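Local coordinates for protein pectinesterase 1 (Solanum lycopersicum, PDB 1XG2) that hydrolyses the methyl esters of pectin, releasing methanol and leaving de-esterified, acidic galacturonosyl units in the pectin chain of the plant cell wall, at residues V152-G157 against N179-Q184. Numbering follows the deposited sequence.
Sequences VDFIFG and NMVTAQ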
loop_
_atom_site.group_PDB
_atom_site.type_symbol
_atom_site.label_atom_id
_atom_site.label_comp_id
_atom_site.label_asym_id
_atom_site.label_seq_id
_atom_site.Cartn_x
_atom_site.Cartn_y
_atom_site.Cartn_z
ATOM N N VAL A 152 -0.960 2.750 16.305
ATOM C CA VAL A 152 -1.837 1.664 15.906
ATOM C C VAL A 152 -1.809 1.519 14.379
ATOM O O VAL A 152 -2.179 2.442 13.662
ATOM C CB VAL A 152 -3.305 1.932 16.367
ATOM C CG1 VAL A 152 -4.225 0.818 15.913
ATOM C CG2 VAL A 152 -3.390 2.130 17.897
ATOM N N ASP A 153 -1.344 0.362 13.906
ATOM C CA ASP A 153 -1.349 -0.003 12.492
ATOM C C ASP A 153 -0.588 1.016 11.663
ATOM O O ASP A 153 -1.107 1.498 10.666
ATOM C CB ASP A 153 -2.789 -0.081 11.951
ATOM C CG ASP A 153 -3.637 -1.106 12.657
ATOM O OD1 ASP A 153 -3.096 -1.985 13.384
ATOM O OD2 ASP A 153 -4.875 -1.106 12.532
ATOM N N PHE A 154 0.622 1.374 12.073
ATOM C CA PHE A 154 1.246 2.552 11.480
ATOM C C PHE A 154 1.913 2.311 10.117
ATOM O O PHE A 154 2.236 3.268 9.397
ATOM C CB PHE A 154 2.070 3.365 12.503
ATOM C CG PHE A 154 3.400 2.769 12.940
ATOM C CD1 PHE A 154 4.544 2.995 12.200
ATOM C CD2 PHE A 154 3.536 2.155 14.184
ATOM C CE1 PHE A 154 5.774 2.529 12.624
ATOM C CE2 PHE A 154 4.777 1.709 14.630
ATOM C CZ PHE A 154 5.902 1.896 13.828
ATOM N N ILE A 155 2.033 1.045 9.732
ATOM C CA ILE A 155 2.347 0.690 8.347
ATOM C C ILE A 155 1.288 -0.283 7.868
ATOM O O ILE A 155 1.251 -1.435 8.301
ATOM C CB ILE A 155 3.735 0.062 8.212
ATOM C CG1 ILE A 155 4.807 1.018 8.726
ATOM C CG2 ILE A 155 4.020 -0.269 6.747
ATOM C CD1 ILE A 155 6.179 0.394 8.830
ATOM N N PHE A 156 0.414 0.177 6.979
ATOM C CA PHE A 156 -0.744 -0.622 6.599
ATOM C C PHE A 156 -1.081 -0.469 5.124
ATOM O O PHE A 156 -0.650 0.483 4.484
ATOM C CB PHE A 156 -1.954 -0.261 7.478
ATOM C CG PHE A 156 -2.599 1.041 7.119
ATOM C CD1 PHE A 156 -3.844 1.070 6.495
ATOM C CD2 PHE A 156 -1.967 2.235 7.388
ATOM C CE1 PHE A 156 -4.448 2.267 6.147
ATOM C CE2 PHE A 156 -2.570 3.439 7.051
ATOM C CZ PHE A 156 -3.819 3.454 6.436
ATOM N N GLY A 157 -1.863 -1.412 4.601
ATOM C CA GLY A 157 -2.216 -1.429 3.189
ATOM C C GLY A 157 -1.864 -2.757 2.538
ATOM O O GLY A 157 -1.677 -3.760 3.220
ATOM N N ASN A 179 0.016 -0.804 20.386
ATOM C CA ASN A 179 0.710 -0.445 19.148
ATOM C C ASN A 179 0.863 -1.666 18.244
ATOM O O ASN A 179 1.103 -2.770 18.719
ATOM C CB ASN A 179 2.088 0.141 19.432
ATOM C CG ASN A 179 2.024 1.491 20.105
ATOM O OD1 ASN A 179 1.034 2.199 19.986
ATOM N ND2 ASN A 179 3.094 1.856 20.825
ATOM N N MET A 180 0.712 -1.439 16.945
ATOM C CA MET A 180 0.930 -2.450 15.920
ATOM C C MET A 180 1.757 -1.789 14.825
ATOM O O MET A 180 1.278 -0.863 14.157
ATOM C CB MET A 180 -0.391 -2.930 15.313
ATOM C CG MET A 180 -1.466 -3.256 16.302
ATOM S SD MET A 180 -1.193 -4.877 16.996
ATOM C CE MET A 180 -2.175 -4.737 18.489
ATOM N N VAL A 181 2.979 -2.273 14.635
ATOM C CA VAL A 181 3.873 -1.743 13.593
ATOM C C VAL A 181 3.251 -1.915 12.222
ATOM O O VAL A 181 3.248 -0.976 11.429
ATOM C CB VAL A 181 5.253 -2.412 13.610
ATOM C CG1 VAL A 181 6.157 -1.844 12.500
ATOM C CG2 VAL A 181 5.925 -2.209 14.972
ATOM N N THR A 182 2.705 -3.101 11.961
ATOM C CA THR A 182 2.033 -3.375 10.674
ATOM C C THR A 182 0.589 -3.829 10.834
ATOM O O THR A 182 0.211 -4.409 11.846
ATOM C CB THR A 182 2.781 -4.426 9.833
ATOM O OG1 THR A 182 2.794 -5.699 10.502
ATOM C CG2 THR A 182 4.234 -4.054 9.648
ATOM N N ALA A 183 -0.210 -3.531 9.821
ATOM C CA ALA A 183 -1.527 -4.121 9.631
ATOM C C ALA A 183 -1.651 -4.386 8.136
ATOM O O ALA A 183 -2.209 -3.591 7.381
ATOM C CB ALA A 183 -2.616 -3.187 10.110
ATOM N N GLN A 184 -1.077 -5.501 7.704
ATOM C CA GLN A 184 -0.964 -5.803 6.277
ATOM C C GLN A 184 -2.314 -6.338 5.794
ATOM O O GLN A 184 -2.881 -7.220 6.409
ATOM C CB GLN A 184 0.165 -6.806 6.049
ATOM C CG GLN A 184 0.826 -6.703 4.674
ATOM C CD GLN A 184 -0.064 -7.210 3.555
ATOM O OE1 GLN A 184 -0.034 -6.682 2.423
ATOM N NE2 GLN A 184 -0.862 -8.218 3.854
#
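The Phe154 ring lies with one face over the backbone of Val181: Val181 O sits 4.0 Å above the plane, over the centre of the Phe154 ring, and Val181 CA makes an off-centre CH-pi contact, 29° from the ring normal. The torsion behind this sets CG between the backbone N and the carbonyl carbon (chi1 74°), and the two side chains run alongside each other, Phe154 CZ reaching Val181 CG1 at 4.0 Å. An alanine here would probably leave Val181 without its aromatic neighbour and open a gap beside the corner at that residue. Three backbone bonds fix the register. Phe154 N donates to Met180 O and Ala183 N to Ile155 O; between them the bond from Ile155 N to Val181 O, 2.9 Å long, is bent to 133° at the hydrogen.

On the face shared with Phe156, Ala183 CB abuts the carboxylate of Asp153, 3.4 Å from CG, while Met180 CB lies 3.5 Å from Asp153 OD1. That same oxygen forms a salt bridge with Arg221, a probable substrate-binding residue, and Phe156 stacks on Tyr135 and touches Asp132, the predicted proton donor. Strands 155-157 and 182-184 run nearly parallel, adjacent strands of one parallel sheet from successive coils of the right-handed beta-helix of the C-terminal pectinesterase domain, where Asp153 is the predicted nucleophile of the active site.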